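Local coordinates for protein TRAP dicarboxylate transporter-DctP subunit (Desulfovibrio desulfuricans subsp. desulfuricans, PDB 4NHB) that binds sn-glycerol 3-phosphate and, as a periplasmic solute-binding protein, probably delivers its solute to a TRAP transporter, at residues A195-A200 / V217-Y222; S211-I216 / A282-N287; K52-L57 / Y62-F67. All blocks are in the same frame, centred on the assembly; numbering follows the deposited sequence.

Interactions 1 and 2 are neighbours, their centres about 12 Å apart, and both use helix 213-218; interaction 3 lies about 29 and 30 Å from them. All three touching residues of interaction 2 are buried, interaction 1 is half buried beside the ligand pocket, and interaction 3 runs from a buried leucine to an exposed ion pair. Their chemistry follows: the first two join side-chain carbons alone, whereas the third adds a Lys-Glu salt bridge whose hydrogen bond is weak. Met221 bridges interactions 1 and 2, its N probably hydrogen-bonded to Ile216 O (2.9 Å). Interactions 2 and 3 both involve strands of one mixed sheet, and helix 252-286, which supplies Ile284 to interaction 2, also packs against residues of interaction 3.

Interaction 1: A195-A200 / V217-Y222; sequences AEVPGA and VSLKMY
Next to the sn-glycerol-3-phosphate pocket of this periplasmic binding protein, Val197 and Pro198 at the start of helix 197-203 meet Leu219 and Met221, which follow the end of helix 213-218. That helix closes in a Schellman motif: Lys220 takes positive phi (50°), and its N bonds back to Val217 O at 3.0 Å. Leu219, just before the reversal, has its CB directed at helix 197-203, and Met221, just after it, sends its long chain to the same place. The contact is purely apolar and small, with 124 Å² buried in all. Its centre is Leu219 CD2, which lies 3.7 Å from Pro198 CG and 3.9 Å from Val197 CG1, so one methyl group meets a pyrrolidine ring and a branched side chain at once. The Val197 and Leu219 side chains meet at about a right angle, whereas Pro198 is approached on a slant. Val197 can reach both partners through one branch because CG1 is anti to its backbone N (chi1 165°). The pocket is close by: the Val197 side chain lies about 4 Å from that of the ligand-binding residue Arg171 and about 6 Å from the bound ligand. Met221 O is hydrogen-bonded to Thr225 OG1. Beyond CG the Met221 chain is extended, and its terminal CE meets Val197 CG1 at 4.0 Å.

Interaction 2: S211-I216 / A282-N287; sequences SPLADI and ATILAN
Ile284 points end-on at helix 213-218 and is met by two side chains one turn apart, Leu213 and Ile216. The Ile284 and Leu213 side chains are set at about a right angle and meet through methyl groups, Leu213 CD2 to Ile284 CD1 at 3.6 Å. Ile216 adds a looser touch, CG2 to the same Ile284 CD1 at 4.3 Å. Ile284 reaches this far because CD1 is anti to CA (chi2 179°), so the chain is extended to its tip, which makes the delta methyl the one atom in touch with both neighbours. All three residues are buried, yet the surface lost between the segments is just 86 Å², as expected where the nearest CA atoms, those of Ile216 and Ile284, are still 9.2 Å apart. Two bonds to Pro212 O, from Asp215 N at 3.0 Å and from Ile216 N at 3.1 Å, build the first turn that sets Leu213 and Ile216 on one side; Pro212 itself is the N-cap. On the same turn, Asp215 forms a salt bridge through OD2 with NZ of Lys37, a residue that binds sn-glycerol 3-phosphate, an arrangement consistent with a second-shell role for Asp215. The isoleucine belongs to the last turns of helix 252-286, so the contact joins the short helix after strand 208-212 to the end of a very long helix, an element characteristic of TRAP solute-binding proteins.

Interaction 3: K52-L57 / Y62-F67; sequences KYLKEL and YEVQVF
Lys55, near the end of helix 42-57, passes over the carbonyl of Tyr62 and ends beside Glu63. CB lies 3.9 Å from Tyr62 O, and CG comes closer to the same oxygen, 3.6 Å. These carbons help to bury that carbonyl, which has no polar partner in the model. The first torsion, chi1 -155° with CG anti to the backbone N, carries the chain past the Tyr62 carbonyl and outward across the strand's first residues; further out, the bend at chi3 swings CE and that at chi4 swings NZ, which brings the amine round to Glu63. There NZ is 3.5 Å from Glu63 OE2, a salt bridge whose hydrogen bond is weak, and it also lies 3.6 Å from Glu63 CG. The two side chains run side by side in the same direction, and both residues are exposed, so solvent probably screens the attraction. The inner part of the contact is apolar. Leu54 CD2 reaches Tyr62 CB and Val64 CG2, each at 3.9 Å, and the Leu54 and Val64 side chains cross at about a right angle. The tyrosine ring leads away from the helix, and its OH is hydrogen-bonded to Asp254 OD2. In the beta-alpha-beta unit made by strand 30-34, helix 42-57 and strand 63-67, this contact packs the helix end on the second strand; strand 30-34 pairs in parallel with strand 63-67, and Trp257 of helix 252-286 touches Leu54.

Interaction 1: A195-A200 / V217-Y222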
loop_
_atom_site.group_PDB
_atom_site.type_symbol
_atom_site.label_atom_id
_atom_site.label_comp_id
_atom_site.label_asym_id
_atom_site.label_seq_id
_atom_site.Cartn_x
_atom_site.Cartn_y
_atom_site.Cartn_z
ATOM N N ALA A 195 -6.030 4.895 -10.319
ATOM C CA ALA A 195 -6.426 4.605 -11.684
ATOM C C ALA A 195 -6.477 5.871 -12.560
ATOM O O ALA A 195 -6.268 5.791 -13.766
ATOM C CB ALA A 195 -7.765 3.901 -11.699
ATOM N N GLU A 196 -6.712 7.035 -11.953
ATOM C CA GLU A 196 -6.878 8.281 -12.717
ATOM C C GLU A 196 -5.526 9.004 -12.926
ATOM O O GLU A 196 -5.445 10.068 -13.582
ATOM C CB GLU A 196 -7.902 9.197 -12.009
ATOM C CG GLU A 196 -9.365 8.698 -12.094
ATOM C CD GLU A 196 -10.349 9.538 -11.267
ATOM O OE1 GLU A 196 -10.032 10.712 -10.982
ATOM O OE2 GLU A 196 -11.439 9.026 -10.899
ATOM N N VAL A 197 -4.476 8.442 -12.331
ATOM C CA VAL A 197 -3.194 9.137 -12.280
ATOM C C VAL A 197 -2.591 9.292 -13.673
ATOM O O VAL A 197 -2.073 10.367 -14.010
ATOM C CB VAL A 197 -2.193 8.454 -11.343
ATOM C CG1 VAL A 197 -0.755 8.965 -11.587
ATOM C CG2 VAL A 197 -2.578 8.712 -9.865
ATOM N N PRO A 198 -2.651 8.221 -14.484
ATOM C CA PRO A 198 -2.055 8.342 -15.827
ATOM C C PRO A 198 -2.726 9.466 -16.668
ATOM O O PRO A 198 -2.051 10.347 -17.233
ATOM C CB PRO A 198 -2.273 6.955 -16.422
ATOM C CG PRO A 198 -2.416 6.033 -15.195
ATOM C CD PRO A 198 -3.171 6.860 -14.224
ATOM N N GLY A 199 -4.047 9.477 -16.726
ATOM C CA GLY A 199 -4.732 10.572 -17.409
ATOM C C GLY A 199 -4.394 11.941 -16.805
ATOM O O GLY A 199 -4.247 12.940 -17.528
ATOM N N ALA A 200 -4.257 12.011 -15.478
ATOM C CA ALA A 200 -4.053 13.299 -14.827
ATOM C C ALA A 200 -2.695 13.858 -15.239
ATOM O O ALA A 200 -2.547 15.053 -15.562
ATOM C CB ALA A 200 -4.140 13.149 -13.338
ATOM N N VAL A 217 7.968 4.099 -11.882
ATOM C CA VAL A 217 8.536 3.476 -13.066
ATOM C C VAL A 217 7.475 2.765 -13.901
ATOM O O VAL A 217 7.463 2.861 -15.120
ATOM C CB VAL A 217 9.661 2.488 -12.687
ATOM C CG1 VAL A 217 9.923 1.479 -13.824
ATOM C CG2 VAL A 217 10.903 3.285 -12.325
ATOM N N SER A 218 6.578 2.062 -13.227
ATOM C CA SER A 218 5.529 1.344 -13.904
ATOM C C SER A 218 4.686 2.247 -14.781
ATOM O O SER A 218 4.359 1.862 -15.913
ATOM C CB SER A 218 4.646 0.592 -12.908
ATOM O OG SER A 218 3.614 -0.019 -13.617
ATOM N N LEU A 219 4.339 3.437 -14.290
ATOM C CA LEU A 219 3.536 4.361 -15.089
ATOM C C LEU A 219 4.381 5.304 -15.939
ATOM O O LEU A 219 3.859 6.190 -16.623
ATOM C CB LEU A 219 2.590 5.164 -14.191
ATOM C CG LEU A 219 1.251 4.493 -13.794
ATOM C CD1 LEU A 219 1.466 3.154 -13.049
ATOM C CD2 LEU A 219 0.446 5.460 -12.936
ATOM N N LYS A 220 5.687 5.088 -15.898
ATOM C CA LYS A 220 6.650 5.913 -16.614
ATOM C C LYS A 220 6.406 7.399 -16.339
ATOM O O LYS A 220 6.394 8.233 -17.243
ATOM C CB LYS A 220 6.614 5.601 -18.110
ATOM C CG LYS A 220 6.963 4.140 -18.430
ATOM C CD LYS A 220 7.013 3.879 -19.926
ATOM C CE LYS A 220 7.212 2.399 -20.224
ATOM N NZ LYS A 220 6.093 1.545 -19.715
ATOM N N MET A 221 6.238 7.715 -15.068
ATOM C CA MET A 221 5.928 9.071 -14.636
ATOM C C MET A 221 7.062 10.036 -14.980
ATOM O O MET A 221 6.820 11.226 -15.244
ATOM C CB MET A 221 5.670 9.090 -13.142
ATOM C CG MET A 221 4.435 8.240 -12.668
ATOM S SD MET A 221 4.037 8.714 -10.964
ATOM C CE MET A 221 2.817 7.475 -10.410
ATOM N N TYR A 222 8.285 9.512 -14.994
ATOM C CA TYR A 222 9.501 10.336 -15.169
ATOM C C TYR A 222 9.602 10.936 -16.573
ATOM O O TYR A 222 10.323 11.896 -16.766
ATOM C CB TYR A 222 10.766 9.531 -14.830
ATOM C CG TYR A 222 10.860 8.221 -15.563
ATOM C CD1 TYR A 222 11.363 8.173 -16.858
ATOM C CD2 TYR A 222 10.447 7.028 -14.969
ATOM C CE1 TYR A 222 11.446 7.002 -17.543
ATOM C CE2 TYR A 222 10.531 5.843 -15.653
ATOM C CZ TYR A 222 11.035 5.838 -16.952
ATOM O OH TYR A 222 11.133 4.669 -17.677
#

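Interaction 2: S211-I216 / A282-N287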
loop_
_atom_site.group_PDB
_atom_site.type_symbol
_atom_site.label_atom_id
_atom_site.label_comp_id
_atom_site.label_asym_id
_atom_site.label_seq_id
_atom_site.Cartn_x
_atom_site.Cartn_y
_atom_site.Cartn_z
ATOM N N SER A 211 4.865 8.785 -4.904
ATOM C CA SER A 211 4.526 7.372 -5.082
ATOM C C SER A 211 5.719 6.511 -4.764
ATOM O O SER A 211 6.862 6.972 -4.798
ATOM C CB SER A 211 4.114 7.098 -6.513
ATOM O OG SER A 211 2.794 7.537 -6.795
ATOM N N PRO A 212 5.466 5.217 -4.482
ATOM C CA PRO A 212 6.592 4.283 -4.482
ATOM C C PRO A 212 7.293 4.260 -5.852
ATOM O O PRO A 212 6.644 4.524 -6.882
ATOM C CB PRO A 212 5.919 2.916 -4.230
ATOM C CG PRO A 212 4.623 3.230 -3.568
ATOM C CD PRO A 212 4.180 4.565 -4.165
ATOM N N LEU A 213 8.571 3.906 -5.879
ATOM C CA LEU A 213 9.285 3.850 -7.144
ATOM C C LEU A 213 8.685 2.840 -8.081
ATOM O O LEU A 213 8.700 3.047 -9.289
ATOM C CB LEU A 213 10.765 3.536 -6.934
ATOM C CG LEU A 213 11.575 4.734 -6.400
ATOM C CD1 LEU A 213 12.809 4.302 -5.628
ATOM C CD2 LEU A 213 11.962 5.682 -7.525
ATOM N N ALA A 214 8.114 1.770 -7.547
ATOM C CA ALA A 214 7.500 0.772 -8.399
ATOM C C ALA A 214 6.416 1.415 -9.277
ATOM O O ALA A 214 6.272 1.093 -10.447
ATOM C CB ALA A 214 6.896 -0.382 -7.552
ATOM N N ASP A 215 5.672 2.345 -8.700
ATOM C CA ASP A 215 4.570 2.990 -9.410
ATOM C C ASP A 215 5.104 4.072 -10.341
ATOM O O ASP A 215 4.658 4.207 -11.494
ATOM C CB ASP A 215 3.553 3.547 -8.395
ATOM C CG ASP A 215 2.706 2.466 -7.741
ATOM O OD1 ASP A 215 2.766 1.309 -8.229
ATOM O OD2 ASP A 215 1.975 2.794 -6.736
ATOM N N ILE A 216 6.108 4.811 -9.877
ATOM C CA ILE A 216 6.699 5.840 -10.711
ATOM C C ILE A 216 7.282 5.244 -11.983
ATOM O O ILE A 216 7.096 5.807 -13.054
ATOM C CB ILE A 216 7.788 6.603 -9.957
ATOM C CG1 ILE A 216 7.157 7.474 -8.888
ATOM C CG2 ILE A 216 8.636 7.407 -10.915
ATOM C CD1 ILE A 216 8.144 7.918 -7.821
ATOM N N ALA A 282 18.239 3.574 -10.644
ATOM C CA ALA A 282 19.180 3.567 -11.740
ATOM C C ALA A 282 18.408 4.000 -12.980
ATOM O O ALA A 282 18.748 4.999 -13.605
ATOM C CB ALA A 282 19.786 2.186 -11.916
ATOM N N THR A 283 17.332 3.271 -13.278
ATOM C CA THR A 283 16.517 3.497 -14.464
ATOM C C THR A 283 16.126 4.964 -14.646
ATOM O O THR A 283 16.217 5.499 -15.746
ATOM C CB THR A 283 15.238 2.645 -14.421
ATOM O OG1 THR A 283 15.580 1.254 -14.373
ATOM C CG2 THR A 283 14.387 2.892 -15.634
ATOM N N ILE A 284 15.679 5.609 -13.575
ATOM C CA ILE A 284 15.355 7.026 -13.632
ATOM C C ILE A 284 16.559 7.824 -14.122
ATOM O O ILE A 284 16.438 8.638 -15.034
ATOM C CB ILE A 284 14.861 7.521 -12.276
ATOM C CG1 ILE A 284 13.520 6.832 -11.962
ATOM C CG2 ILE A 284 14.619 8.988 -12.287
ATOM C CD1 ILE A 284 12.947 7.216 -10.665
ATOM N N LEU A 285 17.726 7.550 -13.549
ATOM C CA LEU A 285 18.929 8.334 -13.839
ATOM C C LEU A 285 19.456 8.072 -15.241
ATOM O O LEU A 285 20.124 8.933 -15.826
ATOM C CB LEU A 285 20.030 8.036 -12.828
ATOM C CG LEU A 285 19.786 8.507 -11.392
ATOM C CD1 LEU A 285 21.011 8.219 -10.558
ATOM C CD2 LEU A 285 19.440 9.972 -11.345
ATOM N N ALA A 286 19.174 6.886 -15.768
ATOM C CA ALA A 286 19.507 6.555 -17.151
ATOM C C ALA A 286 18.621 7.268 -18.195
ATOM O O ALA A 286 19.061 7.529 -19.314
ATOM C CB ALA A 286 19.415 5.030 -17.352
ATOM N N ASN A 287 17.385 7.590 -17.831
ATOM C CA ASN A 287 16.393 8.055 -18.800
ATOM C C ASN A 287 15.941 9.490 -18.589
ATOM O O ASN A 287 14.737 9.783 -18.483
ATOM C CB ASN A 287 15.179 7.133 -18.757
ATOM C CG ASN A 287 15.482 5.747 -19.284
ATOM O OD1 ASN A 287 16.072 5.584 -20.359
ATOM N ND2 ASN A 287 15.075 4.734 -18.533
#

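Interaction 3: K52-L57 / Y62-F67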
loop_
_atom_site.group_PDB
_atom_site.type_symbol
_atom_site.label_atom_id
_atom_site.label_comp_id
_atom_site.label_asym_id
_atom_site.label_seq_id
_atom_site.Cartn_x
_atom_site.Cartn_y
_atom_site.Cartn_z
ATOM N N LYS A 52 -0.507 -18.948 -7.286
ATOM C CA LYS A 52 0.387 -20.059 -7.594
ATOM C C LYS A 52 0.595 -20.989 -6.401
ATOM O O LYS A 52 0.498 -22.209 -6.522
ATOM C CB LYS A 52 1.742 -19.532 -8.071
ATOM C CG LYS A 52 2.722 -20.629 -8.545
ATOM C CD LYS A 52 4.066 -20.029 -8.864
ATOM C CE LYS A 52 4.880 -19.746 -7.581
ATOM N NZ LYS A 52 6.199 -19.069 -7.848
ATOM N N TYR A 53 0.898 -20.405 -5.253
ATOM C CA TYR A 53 1.110 -21.162 -4.034
ATOM C C TYR A 53 -0.162 -21.906 -3.577
ATOM O O TYR A 53 -0.106 -23.061 -3.141
ATOM C CB TYR A 53 1.590 -20.218 -2.943
ATOM C CG TYR A 53 3.016 -19.722 -3.081
ATOM C CD1 TYR A 53 4.024 -20.548 -3.542
ATOM C CD2 TYR A 53 3.367 -18.423 -2.694
ATOM C CE1 TYR A 53 5.328 -20.098 -3.650
ATOM C CE2 TYR A 53 4.661 -17.969 -2.790
ATOM C CZ TYR A 53 5.655 -18.807 -3.263
ATOM O OH TYR A 53 6.960 -18.353 -3.373
ATOM N N LEU A 54 -1.315 -21.265 -3.681
ATOM C CA LEU A 54 -2.549 -21.870 -3.176
ATOM C C LEU A 54 -2.994 -23.070 -3.999
ATOM O O LEU A 54 -3.582 -24.033 -3.470
ATOM C CB LEU A 54 -3.678 -20.850 -3.169
ATOM C CG LEU A 54 -5.004 -21.448 -2.706
ATOM C CD1 LEU A 54 -4.808 -22.063 -1.311
ATOM C CD2 LEU A 54 -6.131 -20.390 -2.752
ATOM N N LYS A 55 -2.755 -22.989 -5.300
ATOM C CA LYS A 55 -3.040 -24.090 -6.192
ATOM C C LYS A 55 -2.148 -25.259 -5.836
ATOM O O LYS A 55 -2.610 -26.388 -5.726
ATOM C CB LYS A 55 -2.740 -23.685 -7.619
ATOM C CG LYS A 55 -3.508 -24.459 -8.637
ATOM C CD LYS A 55 -2.825 -24.459 -9.993
ATOM C CE LYS A 55 -3.854 -24.469 -11.117
ATOM N NZ LYS A 55 -5.000 -25.406 -10.859
ATOM N N GLU A 56 -0.859 -24.950 -5.686
ATOM C CA GLU A 56 0.172 -25.878 -5.213
ATOM C C GLU A 56 -0.321 -26.603 -3.954
ATOM O O GLU A 56 -0.576 -27.798 -3.993
ATOM C CB GLU A 56 1.467 -25.093 -4.898
ATOM C CG GLU A 56 2.796 -25.620 -5.486
ATOM C CD GLU A 56 3.997 -24.674 -5.186
ATOM O OE1 GLU A 56 4.431 -24.556 -4.018
ATOM O OE2 GLU A 56 4.506 -24.033 -6.117
ATOM N N LEU A 57 -0.485 -25.865 -2.856
ATOM C CA LEU A 57 -0.796 -26.451 -1.551
ATOM C C LEU A 57 -2.119 -27.211 -1.469
ATOM O O LEU A 57 -2.251 -28.140 -0.661
ATOM C CB LEU A 57 -0.800 -25.374 -0.470
ATOM C CG LEU A 57 0.452 -24.500 -0.391
ATOM C CD1 LEU A 57 0.303 -23.547 0.756
ATOM C CD2 LEU A 57 1.694 -25.368 -0.222
ATOM N N TYR A 62 -8.265 -25.408 -5.547
ATOM C CA TYR A 62 -8.597 -23.992 -5.726
ATOM C C TYR A 62 -7.823 -23.412 -6.877
ATOM O O TYR A 62 -6.635 -23.699 -7.050
ATOM C CB TYR A 62 -8.302 -23.193 -4.477
ATOM C CG TYR A 62 -9.174 -23.555 -3.305
ATOM C CD1 TYR A 62 -10.401 -22.962 -3.123
ATOM C CD2 TYR A 62 -8.751 -24.488 -2.375
ATOM C CE1 TYR A 62 -11.200 -23.277 -2.044
ATOM C CE2 TYR A 62 -9.528 -24.816 -1.293
ATOM C CZ TYR A 62 -10.765 -24.217 -1.132
ATOM O OH TYR A 62 -11.547 -24.542 -0.045
ATOM N N GLU A 63 -8.522 -22.629 -7.691
ATOM C CA GLU A 63 -7.888 -21.788 -8.683
ATOM C C GLU A 63 -8.218 -20.325 -8.375
ATOM O O GLU A 63 -9.330 -19.998 -7.938
ATOM C CB GLU A 63 -8.368 -22.162 -10.078
ATOM C CG GLU A 63 -8.139 -23.628 -10.413
ATOM C CD GLU A 63 -8.588 -23.987 -11.815
ATOM O OE1 GLU A 63 -9.406 -23.240 -12.397
ATOM O OE2 GLU A 63 -8.120 -25.022 -12.335
ATOM N N VAL A 64 -7.242 -19.454 -8.607
ATOM C CA VAL A 64 -7.388 -18.032 -8.326
ATOM C C VAL A 64 -7.341 -17.237 -9.607
ATOM O O VAL A 64 -6.379 -17.323 -10.385
ATOM C CB VAL A 64 -6.266 -17.556 -7.414
ATOM C CG1 VAL A 64 -6.408 -16.046 -7.103
ATOM C CG2 VAL A 64 -6.257 -18.383 -6.148
ATOM N N GLN A 65 -8.363 -16.428 -9.825
ATOM C CA GLN A 65 -8.359 -15.530 -10.960
ATOM C C GLN A 65 -8.072 -14.121 -10.508
ATOM O O GLN A 65 -8.817 -13.563 -9.699
ATOM C CB GLN A 65 -9.704 -15.576 -11.697
ATOM C CG GLN A 65 -9.878 -16.906 -12.452
ATOM C CD GLN A 65 -11.261 -17.088 -13.054
ATOM O OE1 GLN A 65 -11.981 -16.129 -13.284
ATOM N NE2 GLN A 65 -11.640 -18.334 -13.286
ATOM N N VAL A 66 -7.028 -13.538 -11.090
ATOM C CA VAL A 66 -6.496 -12.264 -10.659
ATOM C C VAL A 66 -6.933 -11.173 -11.604
ATOM O O VAL A 66 -6.723 -11.271 -12.805
ATOM C CB VAL A 66 -4.963 -12.318 -10.598
ATOM C CG1 VAL A 66 -4.404 -10.928 -10.341
ATOM C CG2 VAL A 66 -4.552 -13.328 -9.534
ATOM N N PHE A 67 -7.585 -10.152 -11.048
ATOM C CA PHE A 67 -8.026 -8.979 -11.808
ATOM C C PHE A 67 -7.352 -7.696 -11.355
ATOM O O PHE A 67 -7.904 -6.942 -10.555
ATOM C CB PHE A 67 -9.532 -8.805 -11.649
ATOM C CG PHE A 67 -10.343 -10.006 -12.125
ATOM C CD1 PHE A 67 -10.597 -11.072 -11.280
ATOM C CD2 PHE A 67 -10.836 -10.053 -13.424
ATOM C CE1 PHE A 67 -11.317 -12.140 -11.715
ATOM C CE2 PHE A 67 -11.570 -11.108 -13.854
ATOM C CZ PHE A 67 -11.821 -12.153 -13.023
#